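Local coordinates for protein phospholipase A1 (Streptomyces albidoflavus, PDB 4HYQ) that probably hydrolyses the sn-1 ester bond of glycerophospholipids as a bacterial phospholipase A1 of the GDSL (SGNH) hydrolase family, at residues S11-V16 against K33-L38; G26-T31 against V51-A56; S59-K64 against D122-Q127; S203-V208 against Y217-A222. All blocks are in the same frame, centred on the assembly; numbering follows the deposited sequence.

How the contacts relate
From the N terminus, contact 1 closes a loop of 16 residues between helix 11-14 and the start of helix 35-43. Contact 2 begins inside that loop and ends beyond helix 35-43 and strand 47-50, so the two cross along the chain; in space they touch through Ser14, which bonds to Arg29 and Thr31. Contact 3 then spans 57 residues, pairing helix 58-65 with helix 117-131. Contact 4, a short local closure at the start of helix 221-235, follows in series but returns to contact 1: His218 and Tyr217 reach Ser11 and Tyr12. Contacts 1, 2 and 4 thus gather loops around the probable active site, whereas contact 3, about 27 Å from contact 4 between centres, packs helices away from it.

Contact 1 (S11-V16 against K33-L38)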
loop_
_atom_site.group_PDB
_atom_site.type_symbol
_atom_site.label_atom_id
_atom_site.label_comp_id
_atom_site.label_asym_id
_atom_site.label_seq_id
_atom_site.Cartn_x
_atom_site.Cartn_y
_atom_site.Cartn_z
ATOM N N SER A 11 -2.371 3.189 -4.650
ATOM C CA SER A 11 -3.759 2.750 -4.505
ATOM C C SER A 11 -4.150 2.260 -3.116
ATOM O O SER A 11 -5.319 2.338 -2.751
ATOM C CB SER A 11 -4.036 1.643 -5.520
ATOM O OG SER A 11 -3.108 0.578 -5.348
ATOM N N TYR A 12 -3.191 1.735 -2.349
ATOM C CA TYR A 12 -3.522 1.249 -1.010
ATOM C C TYR A 12 -3.760 2.413 -0.052
ATOM O O TYR A 12 -4.371 2.244 1.002
ATOM C CB TYR A 12 -2.433 0.299 -0.485
ATOM C CG TYR A 12 -2.484 -1.042 -1.196
ATOM C CD1 TYR A 12 -2.051 -1.166 -2.515
ATOM C CD2 TYR A 12 -3.050 -2.162 -0.581
ATOM C CE1 TYR A 12 -2.187 -2.380 -3.217
ATOM C CE2 TYR A 12 -3.188 -3.378 -1.273
ATOM C CZ TYR A 12 -2.756 -3.475 -2.584
ATOM O OH TYR A 12 -2.883 -4.671 -3.264
ATOM N N SER A 13 -3.268 3.593 -0.420
ATOM C CA SER A 13 -3.497 4.788 0.380
ATOM C C SER A 13 -4.625 5.626 -0.229
ATOM O O SER A 13 -5.347 6.311 0.496
ATOM C CB SER A 13 -2.219 5.641 0.481
ATOM O OG SER A 13 -1.231 4.980 1.289
ATOM N N SER A 14 -4.790 5.585 -1.559
ATOM C CA SER A 14 -5.871 6.375 -2.157
ATOM C C SER A 14 -7.197 5.742 -1.777
ATOM O O SER A 14 -8.205 6.439 -1.645
ATOM C CB SER A 14 -5.753 6.462 -3.698
ATOM O OG SER A 14 -6.119 5.244 -4.342
ATOM N N GLY A 15 -7.195 4.424 -1.605
ATOM C CA GLY A 15 -8.419 3.755 -1.219
ATOM C C GLY A 15 -9.072 2.897 -2.288
ATOM O O GLY A 15 -10.250 2.553 -2.154
ATOM N N VAL A 16 -8.341 2.549 -3.341
ATOM C CA VAL A 16 -8.917 1.669 -4.367
ATOM C C VAL A 16 -9.395 0.411 -3.635
ATOM O O VAL A 16 -8.634 -0.177 -2.856
ATOM C CB VAL A 16 -7.868 1.285 -5.441
ATOM C CG1 VAL A 16 -8.427 0.179 -6.358
ATOM C CG2 VAL A 16 -7.521 2.517 -6.286
ATOM N N LYS A 33 -13.324 7.056 2.213
ATOM C CA LYS A 33 -13.331 5.808 2.950
ATOM C C LYS A 33 -11.916 5.257 3.147
ATOM O O LYS A 33 -11.734 4.247 3.825
ATOM C CB LYS A 33 -14.215 4.768 2.235
ATOM C CG LYS A 33 -15.677 5.217 2.149
ATOM C CD LYS A 33 -16.603 4.064 1.790
ATOM C CE LYS A 33 -18.036 4.417 2.112
ATOM N NZ LYS A 33 -18.899 3.200 2.014
ATOM N N ALA A 34 -10.925 5.930 2.563
ATOM C CA ALA A 34 -9.522 5.515 2.686
ATOM C C ALA A 34 -9.011 5.952 4.066
ATOM O O ALA A 34 -9.471 6.962 4.598
ATOM C CB ALA A 34 -8.683 6.172 1.601
ATOM N N TYR A 35 -8.041 5.226 4.624
ATOM C CA TYR A 35 -7.537 5.571 5.954
ATOM C C TYR A 35 -7.064 7.022 6.165
ATOM O O TYR A 35 -7.276 7.571 7.245
ATOM C CB TYR A 35 -6.447 4.550 6.404
ATOM C CG TYR A 35 -5.088 4.709 5.771
ATOM C CD1 TYR A 35 -4.170 5.651 6.262
ATOM C CD2 TYR A 35 -4.723 3.945 4.660
ATOM C CE1 TYR A 35 -2.933 5.830 5.661
ATOM C CE2 TYR A 35 -3.478 4.120 4.045
ATOM C CZ TYR A 35 -2.594 5.069 4.553
ATOM O OH TYR A 35 -1.398 5.287 3.930
ATOM N N PRO A 36 -6.443 7.677 5.159
ATOM C CA PRO A 36 -6.021 9.063 5.432
ATOM C C PRO A 36 -7.209 9.988 5.680
ATOM O O PRO A 36 -7.176 10.855 6.565
ATOM C CB PRO A 36 -5.269 9.471 4.165
ATOM C CG PRO A 36 -4.807 8.154 3.586
ATOM C CD PRO A 36 -6.004 7.259 3.814
ATOM N N ALA A 37 -8.266 9.800 4.897
ATOM C CA ALA A 37 -9.454 10.629 5.038
ATOM C C ALA A 37 -10.157 10.307 6.346
ATOM O O ALA A 37 -10.658 11.221 7.022
ATOM C CB ALA A 37 -10.399 10.408 3.861
ATOM N N LEU A 38 -10.206 9.024 6.702
ATOM C CA LEU A 38 -10.842 8.624 7.967
ATOM C C LEU A 38 -10.064 9.234 9.131
ATOM O O LEU A 38 -10.660 9.761 10.076
ATOM C CB LEU A 38 -10.868 7.095 8.128
ATOM C CG LEU A 38 -11.655 6.309 7.068
ATOM C CD1 LEU A 38 -11.496 4.811 7.299
ATOM C CD2 LEU A 38 -13.121 6.698 7.128
#
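Tyr35 and Ser13 meet tip to tip: the phenol oxygen Tyr35 OH and the hydroxyl Ser13 OG lie 2.7 Å apart in a hydrogen bond that either group could donate. Ser13 OG also bonds to Thr79, so two hydroxyls grip this buried atom. With CG lodged between the backbone N and carbonyl carbon (chi1 76°), the Tyr35 ring swings along the end of helix 11-14, where Tyr12 O sits at its edge, 3.7 Å from Tyr35 CE2. Pro36 CD lies over one face of the same ring, toward its rim.

Beside this pair Ala34, the N-cap residue of helix 35-43, directs its methyl at the C-terminal end of helix 11-14; Ala34 CB is 3.3 Å from Ser14 O and 3.7 Å from Gly15 CA. Glycine at position 15 suits both the positive phi (109°) and this neighbour, since a CB there would run into the Ala34 methyl. Ser11, which follows Asp10 in the Gly-Asp-Ser signature of the GDSL family and is probably the nucleophile, accepts the N-H groups of Gly15 and Val16 at its carbonyl. Farther out, Pro36 rests on Tyr5 and Ala7 of strand 4-9 and on Phe48 and Phe50 of strand 47-50, while Tyr35 lies against Tyr228 of helix 221-235.

Contact 2 (G26-T31 against V51-A56); sequences GDCRRT and VACSGA
A disulfide between Cys28 and Cys53 makes this a covalent surface contact, joining the loop before helix 35-43 to the loop that leaves strand 47-50, at the end of the sheet where an SGNH hydrolase carries its active-site loops. The second loop contains a type II beta turn from Cys53 to Ala56. The two sulfurs, Cys28 SG and Cys53 SG, are 2.1 Å apart with chi3 at -81°, the left-handed sense, and they arrive from different torsions: Cys53 SG is anti to its backbone N, Cys28 SG anti to its carbonyl carbon.

Hydrogen bonds flank the bridge. Ser54 N donates to Cys28 O over 3.0 Å, binding the backbones right beside the cystine. Beyond it, the Arg30 chain bends at chi3 and wraps round the carbonyl of Ala52: Arg30 NH1 bonds to Ala52 O at 2.9 Å, while Arg30 CG lies 3.2 Å from the same oxygen. The acceptor is nearly in the guanidinium plane, but the donor stands above the carbonyl plane, 36° out of it. An alanine in place of Arg30 would probably leave Ala52 O without this charged donor and open a gap beside the disulfide.

Ala52 packs on Ser13 and Ser14, and Ser54 on Ser11, which ties the bridge to helix 11-14. A water also spans the two loops, donating to Ser54 O at 2.8 Å and, weakly, to Asp27 O.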
loop_
_atom_site.group_PDB
_atom_site.type_symbol
_atom_site.label_atom_id
_atom_site.label_comp_id
_atom_site.label_asym_id
_atom_site.label_seq_id
_atom_site.Cartn_x
_atom_site.Cartn_y
_atom_site.Cartn_z
ATOM N N GLY A 26 -10.120 11.716 -10.453
ATOM C CA GLY A 26 -9.934 10.953 -11.676
ATOM C C GLY A 26 -9.439 9.534 -11.457
ATOM O O GLY A 26 -9.917 8.842 -10.547
ATOM N N ASP A 27 -8.485 9.106 -12.283
ATOM C CA ASP A 27 -7.928 7.754 -12.193
ATOM C C ASP A 27 -7.145 7.534 -10.906
ATOM O O ASP A 27 -6.778 6.400 -10.599
ATOM C CB ASP A 27 -7.002 7.457 -13.374
ATOM C CG ASP A 27 -7.748 7.294 -14.693
ATOM O OD1 ASP A 27 -8.977 7.471 -14.719
ATOM O OD2 ASP A 27 -7.088 6.990 -15.707
ATOM N N CYS A 28 -6.873 8.595 -10.156
ATOM C CA CYS A 28 -6.143 8.406 -8.897
ATOM C C CYS A 28 -7.004 7.674 -7.894
ATOM O O CYS A 28 -6.504 7.032 -6.968
ATOM C CB CYS A 28 -5.725 9.739 -8.294
ATOM S SG CYS A 28 -4.296 10.480 -9.129
ATOM N N ARG A 29 -8.313 7.804 -8.065
ATOM C CA ARG A 29 -9.278 7.161 -7.192
ATOM C C ARG A 29 -9.033 7.265 -5.683
ATOM O O ARG A 29 -8.796 6.265 -4.988
ATOM C CB ARG A 29 -9.468 5.688 -7.604
ATOM C CG ARG A 29 -10.267 5.530 -8.918
ATOM C CD ARG A 29 -10.805 4.093 -9.089
ATOM N NE ARG A 29 -11.723 3.989 -10.222
ATOM C CZ ARG A 29 -11.352 3.974 -11.501
ATOM N NH1 ARG A 29 -10.069 4.042 -11.840
ATOM N NH2 ARG A 29 -12.275 3.937 -12.458
ATOM N N ARG A 30 -9.088 8.495 -5.186
ATOM C CA ARG A 30 -8.999 8.742 -3.755
ATOM C C ARG A 30 -10.446 8.708 -3.278
ATOM O O ARG A 30 -11.352 9.074 -4.032
ATOM C CB ARG A 30 -8.399 10.120 -3.465
ATOM C CG ARG A 30 -6.909 10.173 -3.725
ATOM C CD ARG A 30 -6.352 11.539 -3.343
ATOM N NE ARG A 30 -6.762 12.594 -4.262
ATOM C CZ ARG A 30 -6.110 12.908 -5.378
ATOM N NH1 ARG A 30 -5.001 12.251 -5.736
ATOM N NH2 ARG A 30 -6.563 13.895 -6.132
ATOM N N THR A 31 -10.659 8.270 -2.039
ATOM C CA THR A 31 -11.996 8.186 -1.466
ATOM C C THR A 31 -11.988 8.542 0.013
ATOM O O THR A 31 -10.975 8.351 0.701
ATOM C CB THR A 31 -12.607 6.756 -1.632
ATOM O OG1 THR A 31 -13.651 6.566 -0.659
ATOM C CG2 THR A 31 -11.544 5.669 -1.428
ATOM N N VAL A 51 -2.874 13.305 -1.549
ATOM C CA VAL A 51 -2.366 13.245 -2.908
ATOM C C VAL A 51 -1.984 11.860 -3.433
ATOM O O VAL A 51 -1.398 11.741 -4.523
ATOM C CB VAL A 51 -1.177 14.221 -3.100
ATOM C CG1 VAL A 51 -1.681 15.654 -2.975
ATOM C CG2 VAL A 51 -0.082 13.953 -2.048
ATOM N N ALA A 52 -2.329 10.823 -2.669
ATOM C CA ALA A 52 -2.074 9.446 -3.089
ATOM C C ALA A 52 -2.788 9.192 -4.424
ATOM O O ALA A 52 -3.848 9.766 -4.692
ATOM C CB ALA A 52 -2.580 8.469 -2.011
ATOM N N CYS A 53 -2.227 8.309 -5.239
ATOM C CA CYS A 53 -2.800 8.048 -6.552
ATOM C C CYS A 53 -2.665 6.592 -6.972
ATOM O O CYS A 53 -1.583 6.023 -6.913
ATOM C CB CYS A 53 -2.116 8.971 -7.575
ATOM S SG CYS A 53 -2.897 8.984 -9.229
ATOM N N SER A 54 -3.774 5.988 -7.394
ATOM C CA SER A 54 -3.750 4.600 -7.840
ATOM C C SER A 54 -2.702 4.447 -8.940
ATOM O O SER A 54 -2.649 5.256 -9.867
ATOM C CB SER A 54 -5.126 4.196 -8.389
ATOM O OG SER A 54 -5.095 2.859 -8.868
ATOM N N GLY A 55 -1.868 3.417 -8.835
ATOM C CA GLY A 55 -0.845 3.181 -9.842
ATOM C C GLY A 55 0.481 3.918 -9.657
ATOM O O GLY A 55 1.416 3.727 -10.445
ATOM N N ALA A 56 0.578 4.737 -8.615
ATOM C CA ALA A 56 1.792 5.521 -8.380
ATOM C C ALA A 56 3.049 4.692 -8.168
ATOM O O ALA A 56 3.007 3.648 -7.512
ATOM C CB ALA A 56 1.596 6.442 -7.169
HETATM O O HOH W 1 -7.702 3.824 -10.989
HETATM O O HOH W 2 -4.198 6.105 -12.085
#

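Contact 3 (S59-K64 against D122-Q127)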
loop_
_atom_site.group_PDB
_atom_site.type_symbol
_atom_site.label_atom_id
_atom_site.label_comp_id
_atom_site.label_asym_id
_atom_site.label_seq_id
_atom_site.Cartn_x
_atom_site.Cartn_y
_atom_site.Cartn_z
ATOM N N SER A 59 8.832 7.364 -8.557
ATOM C CA SER A 59 9.116 8.610 -9.256
ATOM C C SER A 59 7.885 9.518 -9.293
ATOM O O SER A 59 8.025 10.741 -9.355
ATOM C CB SER A 59 9.649 8.348 -10.678
ATOM O OG SER A 59 8.694 7.736 -11.514
ATOM N N ASP A 60 6.683 8.939 -9.246
ATOM C CA ASP A 60 5.472 9.757 -9.239
ATOM C C ASP A 60 5.335 10.489 -7.911
ATOM O O ASP A 60 4.842 11.617 -7.869
ATOM C CB ASP A 60 4.191 8.924 -9.425
ATOM C CG ASP A 60 4.090 8.274 -10.791
ATOM O OD1 ASP A 60 4.642 8.809 -11.780
ATOM O OD2 ASP A 60 3.429 7.219 -10.874
ATOM N N VAL A 61 5.733 9.844 -6.816
ATOM C CA VAL A 61 5.621 10.500 -5.515
ATOM C C VAL A 61 6.535 11.726 -5.540
ATOM O O VAL A 61 6.127 12.817 -5.146
ATOM C CB VAL A 61 6.022 9.547 -4.358
ATOM C CG1 VAL A 61 6.011 10.293 -3.030
ATOM C CG2 VAL A 61 5.033 8.382 -4.302
ATOM N N LEU A 62 7.751 11.543 -6.042
ATOM C CA LEU A 62 8.721 12.639 -6.126
ATOM C C LEU A 62 8.270 13.760 -7.060
ATOM O O LEU A 62 8.429 14.942 -6.748
ATOM C CB LEU A 62 10.067 12.109 -6.608
ATOM C CG LEU A 62 10.847 11.194 -5.661
ATOM C CD1 LEU A 62 11.960 10.494 -6.424
ATOM C CD2 LEU A 62 11.407 12.012 -4.501
ATOM N N ASN A 63 7.699 13.384 -8.203
ATOM C CA ASN A 63 7.250 14.360 -9.199
ATOM C C ASN A 63 5.901 15.033 -8.957
ATOM O O ASN A 63 5.752 16.240 -9.172
ATOM C CB ASN A 63 7.197 13.708 -10.595
ATOM C CG ASN A 63 8.566 13.450 -11.188
ATOM O OD1 ASN A 63 9.461 14.292 -11.120
ATOM N ND2 ASN A 63 8.730 12.287 -11.808
ATOM N N LYS A 64 4.910 14.262 -8.524
ATOM C CA LYS A 64 3.559 14.784 -8.351
ATOM C C LYS A 64 3.002 14.967 -6.963
ATOM O O LYS A 64 1.981 15.641 -6.790
ATOM C CB LYS A 64 2.562 13.878 -9.067
ATOM C CG LYS A 64 2.793 13.709 -10.536
ATOM C CD LYS A 64 1.498 13.333 -11.212
ATOM C CE LYS A 64 0.490 14.477 -11.085
ATOM N NZ LYS A 64 -0.783 14.165 -11.750
ATOM N N ASP A 122 14.944 4.903 -0.701
ATOM C CA ASP A 122 15.799 5.872 0.000
ATOM C C ASP A 122 15.628 7.264 -0.605
ATOM O O ASP A 122 15.563 8.261 0.120
ATOM C CB ASP A 122 17.283 5.484 -0.076
ATOM C CG ASP A 122 17.696 4.521 1.018
ATOM O OD1 ASP A 122 17.095 4.556 2.115
ATOM O OD2 ASP A 122 18.643 3.734 0.788
ATOM N N SER A 123 15.575 7.326 -1.934
ATOM C CA SER A 123 15.400 8.588 -2.639
ATOM C C SER A 123 14.080 9.269 -2.243
ATOM O O SER A 123 14.038 10.472 -1.978
ATOM C CB SER A 123 15.445 8.335 -4.151
ATOM O OG SER A 123 15.216 9.525 -4.879
ATOM N N VAL A 124 12.993 8.506 -2.205
ATOM C CA VAL A 124 11.711 9.083 -1.825
ATOM C C VAL A 124 11.721 9.489 -0.350
ATOM O O VAL A 124 11.319 10.602 -0.004
ATOM C CB VAL A 124 10.540 8.075 -2.042
ATOM C CG1 VAL A 124 9.241 8.647 -1.499
ATOM C CG2 VAL A 124 10.393 7.785 -3.527
ATOM N N TYR A 125 12.197 8.590 0.514
ATOM C CA TYR A 125 12.194 8.862 1.952
ATOM C C TYR A 125 13.065 10.080 2.288
ATOM O O TYR A 125 12.687 10.908 3.107
ATOM C CB TYR A 125 12.687 7.639 2.742
ATOM C CG TYR A 125 11.784 6.405 2.714
ATOM C CD1 TYR A 125 10.717 6.291 1.812
ATOM C CD2 TYR A 125 12.040 5.324 3.559
ATOM C CE1 TYR A 125 9.933 5.109 1.753
ATOM C CE2 TYR A 125 11.273 4.154 3.510
ATOM C CZ TYR A 125 10.230 4.049 2.604
ATOM O OH TYR A 125 9.548 2.858 2.527
ATOM N N SER A 126 14.219 10.196 1.649
ATOM C CA SER A 126 15.088 11.338 1.919
ATOM C C SER A 126 14.483 12.661 1.470
ATOM O O SER A 126 14.603 13.669 2.169
ATOM C CB SER A 126 16.442 11.139 1.257
ATOM O OG SER A 126 17.173 10.142 1.956
ATOM N N GLN A 127 13.829 12.667 0.310
ATOM C CA GLN A 127 13.213 13.894 -0.186
ATOM C C GLN A 127 12.008 14.308 0.649
ATOM O O GLN A 127 11.734 15.490 0.799
ATOM C CB GLN A 127 12.804 13.744 -1.658
ATOM C CG GLN A 127 13.973 13.687 -2.627
ATOM C CD GLN A 127 14.863 14.927 -2.560
ATOM O OE1 GLN A 127 14.379 16.067 -2.531
ATOM N NE2 GLN A 127 16.175 14.705 -2.544
#
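Leu62 reaches across to Ser123, Val124 and Gln127, packing two roughly parallel helices, 58-65 and 117-131, of the alpha/beta/alpha fold. The axes of 59-64 and 122-127 approach to 9.7 Å, at 28° to each other. With CG anti to the carbonyl carbon (chi1 -69°), the Leu62 side chain is carried toward helix 117-131, and its fork divides the contacts: Leu62 CD2 lies across the stem of Gln127, 3.6 Å from Gln127 CG, while Leu62 CD1 touches Ser123 OG at 3.7 Å. At the branch point, Leu62 CG sits 4.0 Å from Val124 CG2.

On the buried side the two valines meet nearly at right angles, each with CG1 anti to its own backbone N, and touch by these methyls (Val61 CG1 to Val124 CG1, 3.9 Å). No hydrogen bond crosses between the segments; the contact is apolar, with Leu62 and Gln127 on its more solvent-exposed side.

Helix 58-65 lies on the crossover from strand 47-50 to strand 73-79, and helix 117-131 leads into strand 136-140. In the next shell, Val61 rests on Ile80 just past strand 73-79, and Gln127 on Met66. The far flank of helix 117-131 is fixed by Asp122, salt-bridged to Arg178 and bonded to His182. There Ser126 OG donates to Asp122 O at 3.1 Å, from the face of that carbonyl opposite to Ser126 N.

Contact 4 (S203-V208 against Y217-A222)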
loop_
_atom_site.group_PDB
_atom_site.type_symbol
_atom_site.label_atom_id
_atom_site.label_comp_id
_atom_site.label_asym_id
_atom_site.label_seq_id
_atom_site.Cartn_x
_atom_site.Cartn_y
_atom_site.Cartn_z
ATOM N N SER A 203 -12.346 -12.147 4.815
ATOM C CA SER A 203 -11.445 -11.309 4.037
ATOM C C SER A 203 -11.724 -9.815 4.055
ATOM O O SER A 203 -12.874 -9.380 4.015
ATOM C CB SER A 203 -11.424 -11.807 2.595
ATOM O OG SER A 203 -10.501 -11.070 1.815
ATOM N N TRP A 204 -10.638 -9.042 4.133
ATOM C CA TRP A 204 -10.694 -7.589 4.089
ATOM C C TRP A 204 -10.078 -7.185 2.745
ATOM O O TRP A 204 -9.717 -6.022 2.541
ATOM C CB TRP A 204 -9.859 -6.965 5.208
ATOM C CG TRP A 204 -10.516 -6.932 6.547
ATOM C CD1 TRP A 204 -11.823 -7.207 6.835
ATOM C CD2 TRP A 204 -9.898 -6.565 7.786
ATOM N NE1 TRP A 204 -12.056 -7.032 8.182
ATOM C CE2 TRP A 204 -10.892 -6.640 8.786
ATOM C CE3 TRP A 204 -8.602 -6.179 8.147
ATOM C CZ2 TRP A 204 -10.628 -6.341 10.125
ATOM C CZ3 TRP A 204 -8.341 -5.882 9.484
ATOM C CH2 TRP A 204 -9.353 -5.967 10.452
ATOM N N LEU A 205 -9.939 -8.156 1.845
ATOM C CA LEU A 205 -9.374 -7.891 0.524
ATOM C C LEU A 205 -10.285 -8.385 -0.588
ATOM O O LEU A 205 -10.975 -9.396 -0.434
ATOM C CB LEU A 205 -8.019 -8.596 0.362
ATOM C CG LEU A 205 -6.885 -8.177 1.291
ATOM C CD1 LEU A 205 -5.714 -9.139 1.110
ATOM C CD2 LEU A 205 -6.460 -6.744 0.966
ATOM N N HIS A 206 -10.269 -7.680 -1.716
ATOM C CA HIS A 206 -11.065 -8.097 -2.863
ATOM C C HIS A 206 -10.330 -9.216 -3.572
ATOM O O HIS A 206 -9.109 -9.192 -3.675
ATOM C CB HIS A 206 -11.240 -6.959 -3.860
ATOM C CG HIS A 206 -12.140 -5.868 -3.382
ATOM N ND1 HIS A 206 -13.515 -5.958 -3.435
ATOM C CD2 HIS A 206 -11.862 -4.664 -2.831
ATOM C CE1 HIS A 206 -14.046 -4.851 -2.941
ATOM N NE2 HIS A 206 -13.064 -4.052 -2.567
ATOM N N SER A 207 -11.084 -10.190 -4.067
ATOM C CA SER A 207 -10.494 -11.290 -4.820
ATOM C C SER A 207 -10.344 -10.774 -6.251
ATOM O O SER A 207 -10.703 -9.629 -6.541
ATOM C CB SER A 207 -11.436 -12.492 -4.806
ATOM O OG SER A 207 -12.724 -12.102 -5.256
ATOM N N VAL A 208 -9.833 -11.615 -7.142
ATOM C CA VAL A 208 -9.655 -11.221 -8.534
ATOM C C VAL A 208 -10.978 -10.772 -9.137
ATOM O O VAL A 208 -12.003 -11.449 -8.982
ATOM C CB VAL A 208 -9.108 -12.391 -9.379
ATOM C CG1 VAL A 208 -8.945 -11.957 -10.827
ATOM C CG2 VAL A 208 -7.784 -12.857 -8.809
ATOM N N TYR A 217 -7.229 -7.647 -5.145
ATOM C CA TYR A 217 -6.198 -7.640 -4.102
ATOM C C TYR A 217 -6.097 -6.377 -3.258
ATOM O O TYR A 217 -5.121 -6.202 -2.514
ATOM C CB TYR A 217 -4.834 -7.954 -4.725
ATOM C CG TYR A 217 -4.817 -9.285 -5.434
ATOM C CD1 TYR A 217 -4.828 -9.366 -6.830
ATOM C CD2 TYR A 217 -4.817 -10.468 -4.707
ATOM C CE1 TYR A 217 -4.844 -10.607 -7.475
ATOM C CE2 TYR A 217 -4.822 -11.710 -5.342
ATOM C CZ TYR A 217 -4.837 -11.768 -6.723
ATOM O OH TYR A 217 -4.828 -13.005 -7.329
ATOM N N HIS A 218 -7.104 -5.509 -3.342
ATOM C CA HIS A 218 -7.093 -4.272 -2.568
ATOM C C HIS A 218 -7.999 -4.356 -1.367
ATOM O O HIS A 218 -8.940 -5.159 -1.341
ATOM C CB HIS A 218 -7.510 -3.080 -3.433
ATOM C CG HIS A 218 -6.410 -2.574 -4.308
ATOM N ND1 HIS A 218 -5.893 -3.314 -5.347
ATOM C CD2 HIS A 218 -5.674 -1.439 -4.246
ATOM C CE1 HIS A 218 -4.878 -2.659 -5.886
ATOM N NE2 HIS A 218 -4.725 -1.521 -5.237
ATOM N N PRO A 219 -7.741 -3.520 -0.353
ATOM C CA PRO A 219 -8.558 -3.523 0.859
ATOM C C PRO A 219 -10.000 -3.095 0.584
ATOM O O PRO A 219 -10.256 -2.213 -0.240
ATOM C CB PRO A 219 -7.846 -2.514 1.761
ATOM C CG PRO A 219 -6.415 -2.507 1.244
ATOM C CD PRO A 219 -6.652 -2.528 -0.245
ATOM N N THR A 220 -10.935 -3.735 1.273
ATOM C CA THR A 220 -12.341 -3.373 1.160
ATOM C C THR A 220 -12.490 -2.184 2.096
ATOM O O THR A 220 -11.520 -1.780 2.750
ATOM C CB THR A 220 -13.239 -4.487 1.693
ATOM O OG1 THR A 220 -12.839 -4.806 3.037
ATOM C CG2 THR A 220 -13.114 -5.721 0.835
ATOM N N ALA A 221 -13.694 -1.626 2.181
ATOM C CA ALA A 221 -13.917 -0.507 3.096
ATOM C C ALA A 221 -13.617 -0.974 4.527
ATOM O O ALA A 221 -13.089 -0.215 5.343
ATOM C CB ALA A 221 -15.362 -0.014 2.987
ATOM N N ALA A 222 -13.945 -2.228 4.826
ATOM C CA ALA A 222 -13.684 -2.770 6.162
ATOM C C ALA A 222 -12.182 -2.873 6.400
ATOM O O ALA A 222 -11.708 -2.644 7.513
ATOM C CB ALA A 222 -14.334 -4.147 6.322
HETATM O O HOH W 3 -14.340 -6.784 4.011
#
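His206 and His218 share the central backbone bond of the tight part of this contact, His206 N donating to His218 O at 2.9 Å. Thr220 N likewise bonds to Trp204 O at 2.9 Å, and Tyr217 N to His206 O at 2.8 Å, both of these from well above the carbonyl plane. The first two bonds flank a single antiparallel bridge of Leu205 with Pro219, where Leu205 CA also comes to 3.3 Å from His218 O; the bond from Tyr217 N extends the pairing beyond it.

The His206 imidazole takes the Thr220 methyl over its face in a CH-pi contact: Thr220 CG2 is 3.9 Å from the centroid of the His206 ring, 15° off its normal. His206 NE2 bonds to Gly17 O. An alanine in place of His206 would probably leave that carbonyl without its mate and the Thr220 methyl without the ring beneath it. At the Tyr217 end Val208 runs alongside the buried tyrosine, Val208 CG2 lying 3.8 Å from Tyr217 CZ, while Tyr217 OH bonds to Tyr146.

Packing is looser at the other end. The exposed Ala222 meets the indole with its methyl, Ala222 CB being 4.0 Å from Trp204 CD1, and a water spans Ser203 O and Thr220 OG1. That hydroxyl also caps helix 221-235 at Gly223 N.

Asp215 to His218 fit the DxxH block of SGNH hydrolases; His218, bonded to Ser11 OG and to Ser216 O, is consistent with a Ser-His catalytic pair supported by a main-chain carbonyl.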